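Local coordinates for 2-(acetamidomethylene)succinate hydrolase (Mesorhizobium loti, PDB 3KXP), which catalyses the last step of vitamin B6 degradation, hydrolysing (E)-2-(acetamidomethylene)succinate to succinic semialdehyde, acetate, ammonia and carbon dioxide, at residues Val139-Gly144 against Asp293-Glu298; Leu70-His75 against Thr96-Asp101. All coordinates share one frame; numbering follows the deposited sequence.

Contact 1 of 2, residues Val139-Gly144 against Asp293-Glu298; sequences VGHSLG and DHYVNE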
loop_
_atom_site.group_PDB
_atom_site.type_symbol
_atom_site.label_atom_id
_atom_site.label_comp_id
_atom_site.label_asym_id
_atom_site.label_seq_id
_atom_site.Cartn_x
_atom_site.Cartn_y
_atom_site.Cartn_z
ATOM N N VAL A 139 -7.880 5.984 -10.671
ATOM C CA VAL A 139 -6.534 6.548 -10.598
ATOM C C VAL A 139 -6.669 8.049 -10.832
ATOM O O VAL A 139 -6.855 8.491 -11.963
ATOM C CB VAL A 139 -5.630 5.979 -11.694
ATOM C CG1 VAL A 139 -4.264 6.659 -11.650
ATOM C CG2 VAL A 139 -5.488 4.478 -11.523
ATOM N N GLY A 140 -6.578 8.835 -9.767
ATOM C CA GLY A 140 -6.731 10.271 -9.923
ATOM C C GLY A 140 -5.581 11.146 -9.466
ATOM O O GLY A 140 -4.910 10.862 -8.473
ATOM N N HIS A 141 -5.350 12.222 -10.204
ATOM C CA HIS A 141 -4.285 13.147 -9.862
ATOM C C HIS A 141 -4.866 14.463 -9.390
ATOM O O HIS A 141 -5.604 15.113 -10.127
ATOM C CB HIS A 141 -3.386 13.420 -11.060
ATOM C CG HIS A 141 -2.298 14.406 -10.768
ATOM N ND1 HIS A 141 -1.796 15.269 -11.719
ATOM C CD2 HIS A 141 -1.626 14.673 -9.624
ATOM C CE1 HIS A 141 -0.864 16.028 -11.170
ATOM N NE2 HIS A 141 -0.741 15.687 -9.900
ATOM N N SER A 142 -4.532 14.848 -8.161
ATOM C CA SER A 142 -5.002 16.107 -7.582
ATOM C C SER A 142 -6.539 16.212 -7.628
ATOM O O SER A 142 -7.222 15.482 -6.907
ATOM C CB SER A 142 -4.342 17.273 -8.326
ATOM O OG SER A 142 -4.228 18.414 -7.492
ATOM N N LEU A 143 -7.078 17.123 -8.447
ATOM C CA LEU A 143 -8.534 17.266 -8.594
ATOM C C LEU A 143 -9.135 15.879 -8.809
ATOM O O LEU A 143 -10.135 15.522 -8.185
ATOM C CB LEU A 143 -8.887 18.143 -9.808
ATOM C CG LEU A 143 -10.336 18.064 -10.336
ATOM C CD1 LEU A 143 -11.316 18.565 -9.295
ATOM C CD2 LEU A 143 -10.474 18.900 -11.586
ATOM N N GLY A 144 -8.524 15.109 -9.707
ATOM C CA GLY A 144 -9.001 13.762 -9.973
ATOM C C GLY A 144 -8.950 12.893 -8.722
ATOM O O GLY A 144 -9.888 12.145 -8.445
ATOM N N ASP A 293 7.514 16.355 -7.482
ATOM C CA ASP A 293 6.798 17.456 -6.850
ATOM C C ASP A 293 5.312 17.096 -6.974
ATOM O O ASP A 293 4.967 15.911 -6.998
ATOM C CB ASP A 293 7.112 18.807 -7.526
ATOM C CG ASP A 293 6.714 18.846 -8.999
ATOM O OD1 ASP A 293 6.817 19.932 -9.616
ATOM O OD2 ASP A 293 6.300 17.797 -9.542
ATOM N N HIS A 294 4.435 18.089 -7.051
ATOM C CA HIS A 294 3.011 17.809 -7.149
ATOM C C HIS A 294 2.629 16.917 -8.334
ATOM O O HIS A 294 1.696 16.112 -8.236
ATOM C CB HIS A 294 2.238 19.133 -7.216
ATOM C CG HIS A 294 0.772 18.979 -7.491
ATOM N ND1 HIS A 294 -0.065 18.228 -6.691
ATOM C CD2 HIS A 294 -0.013 19.517 -8.455
ATOM C CE1 HIS A 294 -1.301 18.314 -7.147
ATOM N NE2 HIS A 294 -1.298 19.091 -8.217
ATOM N N TYR A 295 3.360 17.049 -9.441
ATOM C CA TYR A 295 3.076 16.296 -10.665
ATOM C C TYR A 295 3.748 14.926 -10.720
ATOM O O TYR A 295 4.514 14.621 -11.633
ATOM C CB TYR A 295 3.478 17.166 -11.854
ATOM C CG TYR A 295 2.880 18.541 -11.719
ATOM C CD1 TYR A 295 1.535 18.770 -12.025
ATOM C CD2 TYR A 295 3.611 19.584 -11.149
ATOM C CE1 TYR A 295 0.931 20.000 -11.755
ATOM C CE2 TYR A 295 3.014 20.822 -10.875
ATOM C CZ TYR A 295 1.675 21.018 -11.177
ATOM O OH TYR A 295 1.077 22.224 -10.889
ATOM N N VAL A 296 3.413 14.093 -9.742
ATOM C CA VAL A 296 3.989 12.764 -9.607
ATOM C C VAL A 296 3.989 11.849 -10.832
ATOM O O VAL A 296 5.052 11.397 -11.268
ATOM C CB VAL A 296 3.322 12.002 -8.449
ATOM C CG1 VAL A 296 4.106 10.721 -8.150
ATOM C CG2 VAL A 296 3.234 12.912 -7.224
ATOM N N ASN A 297 2.814 11.564 -11.383
ATOM C CA ASN A 297 2.748 10.663 -12.524
ATOM C C ASN A 297 3.531 11.140 -13.755
ATOM O O ASN A 297 4.110 10.328 -14.487
ATOM C CB ASN A 297 1.281 10.343 -12.878
ATOM C CG ASN A 297 0.453 11.582 -13.173
ATOM O OD1 ASN A 297 -0.079 11.732 -14.277
ATOM N ND2 ASN A 297 0.326 12.468 -12.185
ATOM N N GLU A 298 3.588 12.449 -13.971
ATOM C CA GLU A 298 4.321 12.958 -15.122
ATOM C C GLU A 298 5.829 13.057 -14.864
ATOM O O GLU A 298 6.636 12.777 -15.753
ATOM C CB GLU A 298 3.754 14.323 -15.544
ATOM C CG GLU A 298 2.438 14.226 -16.310
ATOM C CD GLU A 298 1.671 15.542 -16.387
ATOM O OE1 GLU A 298 1.066 15.942 -15.371
ATOM O OE2 GLU A 298 1.665 16.174 -17.464
HETATM O O HOH W 1 -1.149 14.462 -14.271
#
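His-141 and Ser-142, on the nucleophile elbow of the alpha/beta hydrolase fold, meet the loop that carries His-294. Ser-142, the inferred nucleophile, has a positive phi (55°), the strained backbone of this strand-to-helix turn, and its OG lies in the ring plane at the edge of His-294, 2.9 Å from CE1 and 3.1 Å from NE2. ND1 of the same ring hydrogen-bonds Asp-166 OD2, completing the inferred Ser-His-Asp catalytic triad. The His-141 ring, its CG anti to the backbone N (chi1 178°), reaches across with the two ring planes inclined by 37°, its NE2 3.8 Å from His-294 NE2, over one face toward the rim. The same His-141 NE2 donates to His-294 O at 3.0 Å, arriving from above the carbonyl plane. CD1 of Tyr-295 touches the His-141 edge at CE1, while ND2 of Asn-297 sits over one face and CB of Ser-142 over the opposite one. An alanine in place of His-141 would probably leave the His-294 carbonyl without this donor and open a gap between the elbow and the histidine loop. One water joins His-141 ND1, at 2.8 Å, to Asn-297 OD1 and Glu-298 OE1, donating to both oxygens.

Contact 2 of 2, residues Leu70-His75 against Thr96-Asp101; sequences LMLFFH and TTIAVD
Phe-73 O is gripped twice: Val-100 N donates to it at 2.9 Å, nearly along the C=O axis, and a water donates at 2.7 Å. That water also donates to Val-100 O and accepts from His-75 N, bridging the two segments. Strands 70-74 and 96-100 are parallel neighbours, their axes 4.6 Å apart at closest approach and inclined by 24°, and helix 85-89 connects them in a beta-alpha-beta unit. Met-71, deposited as selenomethionine, gives its N to Thr-96 O and takes Ile-98 N on its O, while Phe-73 N donates to Ile-98 O at 2.9 Å. Side chains alternate between the two faces. On the face carrying Leu-70, Leu-72 and Phe-74, Leu-72 lies alongside Ile-98 and points the same way, its CD2 3.7 Å from Ile-98 CB; helix 117-131 covers these leucines and Phe-74. On the other face the Phe-73 ring, CG anti to the carbonyl carbon (chi1 -62°), leans back so that CE1 meets Thr-97 CB at 3.9 Å, under helix 85-89. At the end His-75 turns its ring edge to Val-100 O, with NE2 hydrogen-bonded to Gln-102 N. That backbone N-H makes NE2 the acceptor, and the ring proton probably sits on ND1.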
loop_
_atom_site.group_PDB
_atom_site.type_symbol
_atom_site.label_atom_id
_atom_site.label_comp_id
_atom_site.label_asym_id
_atom_site.label_seq_id
_atom_site.Cartn_x
_atom_site.Cartn_y
_atom_site.Cartn_z
ATOM N N LEU A 70 -12.148 -2.661 -15.457
ATOM C CA LEU A 70 -12.146 -1.239 -15.736
ATOM C C LEU A 70 -11.252 -0.411 -14.812
ATOM O O LEU A 70 -11.268 -0.574 -13.590
ATOM C CB LEU A 70 -13.573 -0.703 -15.672
ATOM C CG LEU A 70 -13.744 0.776 -16.023
ATOM C CD1 LEU A 70 -13.331 1.008 -17.476
ATOM C CD2 LEU A 70 -15.196 1.189 -15.794
HETATM N N MSE A 71 -10.475 0.484 -15.416
HETATM C CA MSE A 71 -9.592 1.372 -14.673
HETATM C C MSE A 71 -9.720 2.776 -15.262
HETATM O O MSE A 71 -9.304 3.023 -16.394
HETATM C CB MSE A 71 -8.152 0.893 -14.776
HETATM C CG MSE A 71 -7.221 1.604 -13.825
HETATM SE SE MSE A 71 -5.448 0.833 -13.847
HETATM C CE MSE A 71 -5.788 -0.729 -12.753
ATOM N N LEU A 72 -10.297 3.690 -14.486
ATOM C CA LEU A 72 -10.515 5.066 -14.936
ATOM C C LEU A 72 -9.465 6.048 -14.419
ATOM O O LEU A 72 -9.064 5.978 -13.257
ATOM C CB LEU A 72 -11.911 5.524 -14.505
ATOM C CG LEU A 72 -13.042 4.606 -14.979
ATOM C CD1 LEU A 72 -14.369 5.057 -14.397
ATOM C CD2 LEU A 72 -13.093 4.611 -16.504
ATOM N N PHE A 73 -9.034 6.970 -15.281
ATOM C CA PHE A 73 -8.031 7.959 -14.906
ATOM C C PHE A 73 -8.577 9.392 -14.956
ATOM O O PHE A 73 -9.135 9.814 -15.969
ATOM C CB PHE A 73 -6.821 7.857 -15.828
ATOM C CG PHE A 73 -6.111 6.530 -15.779
ATOM C CD1 PHE A 73 -6.686 5.390 -16.331
ATOM C CD2 PHE A 73 -4.833 6.436 -15.248
ATOM C CE1 PHE A 73 -5.991 4.177 -16.364
ATOM C CE2 PHE A 73 -4.129 5.223 -15.276
ATOM C CZ PHE A 73 -4.709 4.098 -15.835
ATOM N N PHE A 74 -8.389 10.142 -13.872
ATOM C CA PHE A 74 -8.875 11.516 -13.785
ATOM C C PHE A 74 -7.763 12.540 -13.523
ATOM O O PHE A 74 -7.105 12.511 -12.480
ATOM C CB PHE A 74 -9.940 11.612 -12.696
ATOM C CG PHE A 74 -11.043 10.613 -12.850
ATOM C CD1 PHE A 74 -10.866 9.292 -12.442
ATOM C CD2 PHE A 74 -12.256 10.979 -13.427
ATOM C CE1 PHE A 74 -11.880 8.349 -12.605
ATOM C CE2 PHE A 74 -13.278 10.043 -13.595
ATOM C CZ PHE A 74 -13.090 8.725 -13.182
ATOM N N HIS A 75 -7.591 13.454 -14.475
ATOM C CA HIS A 75 -6.569 14.506 -14.449
ATOM C C HIS A 75 -6.744 15.598 -13.379
ATOM O O HIS A 75 -7.765 15.662 -12.692
ATOM C CB HIS A 75 -6.536 15.172 -15.827
ATOM C CG HIS A 75 -7.811 15.881 -16.166
ATOM N ND1 HIS A 75 -8.148 17.099 -15.618
ATOM C CD2 HIS A 75 -8.881 15.491 -16.899
ATOM C CE1 HIS A 75 -9.373 17.427 -15.991
ATOM N NE2 HIS A 75 -9.840 16.467 -16.768
ATOM N N THR A 96 -8.988 -2.430 -19.017
ATOM C CA THR A 96 -9.641 -1.552 -19.977
ATOM C C THR A 96 -9.366 -0.172 -19.370
ATOM O O THR A 96 -10.045 0.254 -18.431
ATOM C CB THR A 96 -11.174 -1.787 -20.029
ATOM O OG1 THR A 96 -11.446 -3.101 -20.541
ATOM C CG2 THR A 96 -11.842 -0.752 -20.928
ATOM N N THR A 97 -8.340 0.497 -19.882
ATOM C CA THR A 97 -7.953 1.810 -19.389
ATOM C C THR A 97 -8.693 2.935 -20.102
ATOM O O THR A 97 -8.644 3.050 -21.330
ATOM C CB THR A 97 -6.441 2.043 -19.572
ATOM O OG1 THR A 97 -6.125 2.053 -20.970
ATOM C CG2 THR A 97 -5.648 0.938 -18.891
ATOM N N ILE A 98 -9.368 3.775 -19.327
ATOM C CA ILE A 98 -10.106 4.894 -19.886
ATOM C C ILE A 98 -9.804 6.176 -19.120
ATOM O O ILE A 98 -9.992 6.242 -17.901
ATOM C CB ILE A 98 -11.635 4.636 -19.852
ATOM C CG1 ILE A 98 -11.973 3.395 -20.696
ATOM C CG2 ILE A 98 -12.373 5.848 -20.391
ATOM C CD1 ILE A 98 -13.467 3.058 -20.794
ATOM N N ALA A 99 -9.318 7.186 -19.836
ATOM C CA ALA A 99 -9.015 8.476 -19.228
ATOM C C ALA A 99 -10.221 9.370 -19.488
ATOM O O ALA A 99 -10.770 9.370 -20.589
ATOM C CB ALA A 99 -7.764 9.077 -19.857
ATOM N N VAL A 100 -10.627 10.140 -18.489
ATOM C CA VAL A 100 -11.801 10.993 -18.633
ATOM C C VAL A 100 -11.540 12.487 -18.564
ATOM O O VAL A 100 -10.909 12.977 -17.625
ATOM C CB VAL A 100 -12.853 10.683 -17.529
ATOM C CG1 VAL A 100 -14.096 11.514 -17.738
ATOM C CG2 VAL A 100 -13.177 9.198 -17.514
ATOM N N ASP A 101 -12.027 13.213 -19.563
ATOM C CA ASP A 101 -11.908 14.661 -19.541
ATOM C C ASP A 101 -13.033 15.004 -18.585
ATOM O O ASP A 101 -14.189 14.682 -18.848
ATOM C CB ASP A 101 -12.185 15.257 -20.923
ATOM C CG ASP A 101 -10.970 15.216 -21.823
ATOM O OD1 ASP A 101 -11.099 15.534 -23.024
ATOM O OD2 ASP A 101 -9.877 14.872 -21.317
HETATM O O HOH W 2 -8.298 12.187 -17.027
#

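In the fold
Contacts 1 and 2 have centres 13 Å apart and reach the same sheet, contact 1 through strand 136-141; strand 70-74 lies between it and 96-100. The join is probably by backbone hydrogen bonds: Val-139 N lies 2.8 Å from Leu-72 O, and His-141 N lies 2.9 Å from Phe-74 O. Packing adds to it: Gly-144 CA lies 3.6 Å from Phe-74 CB, and Val-139 CG1 3.7 Å from Phe-73 CD2. The strand paired in contact 2 therefore borders the one that delivers Ser-142 in contact 1. Past its end, the His-75 side chain comes within about 5 Å of that of Leu-143, a chloride-binding residue, placing the end of contact 2 beside the active site.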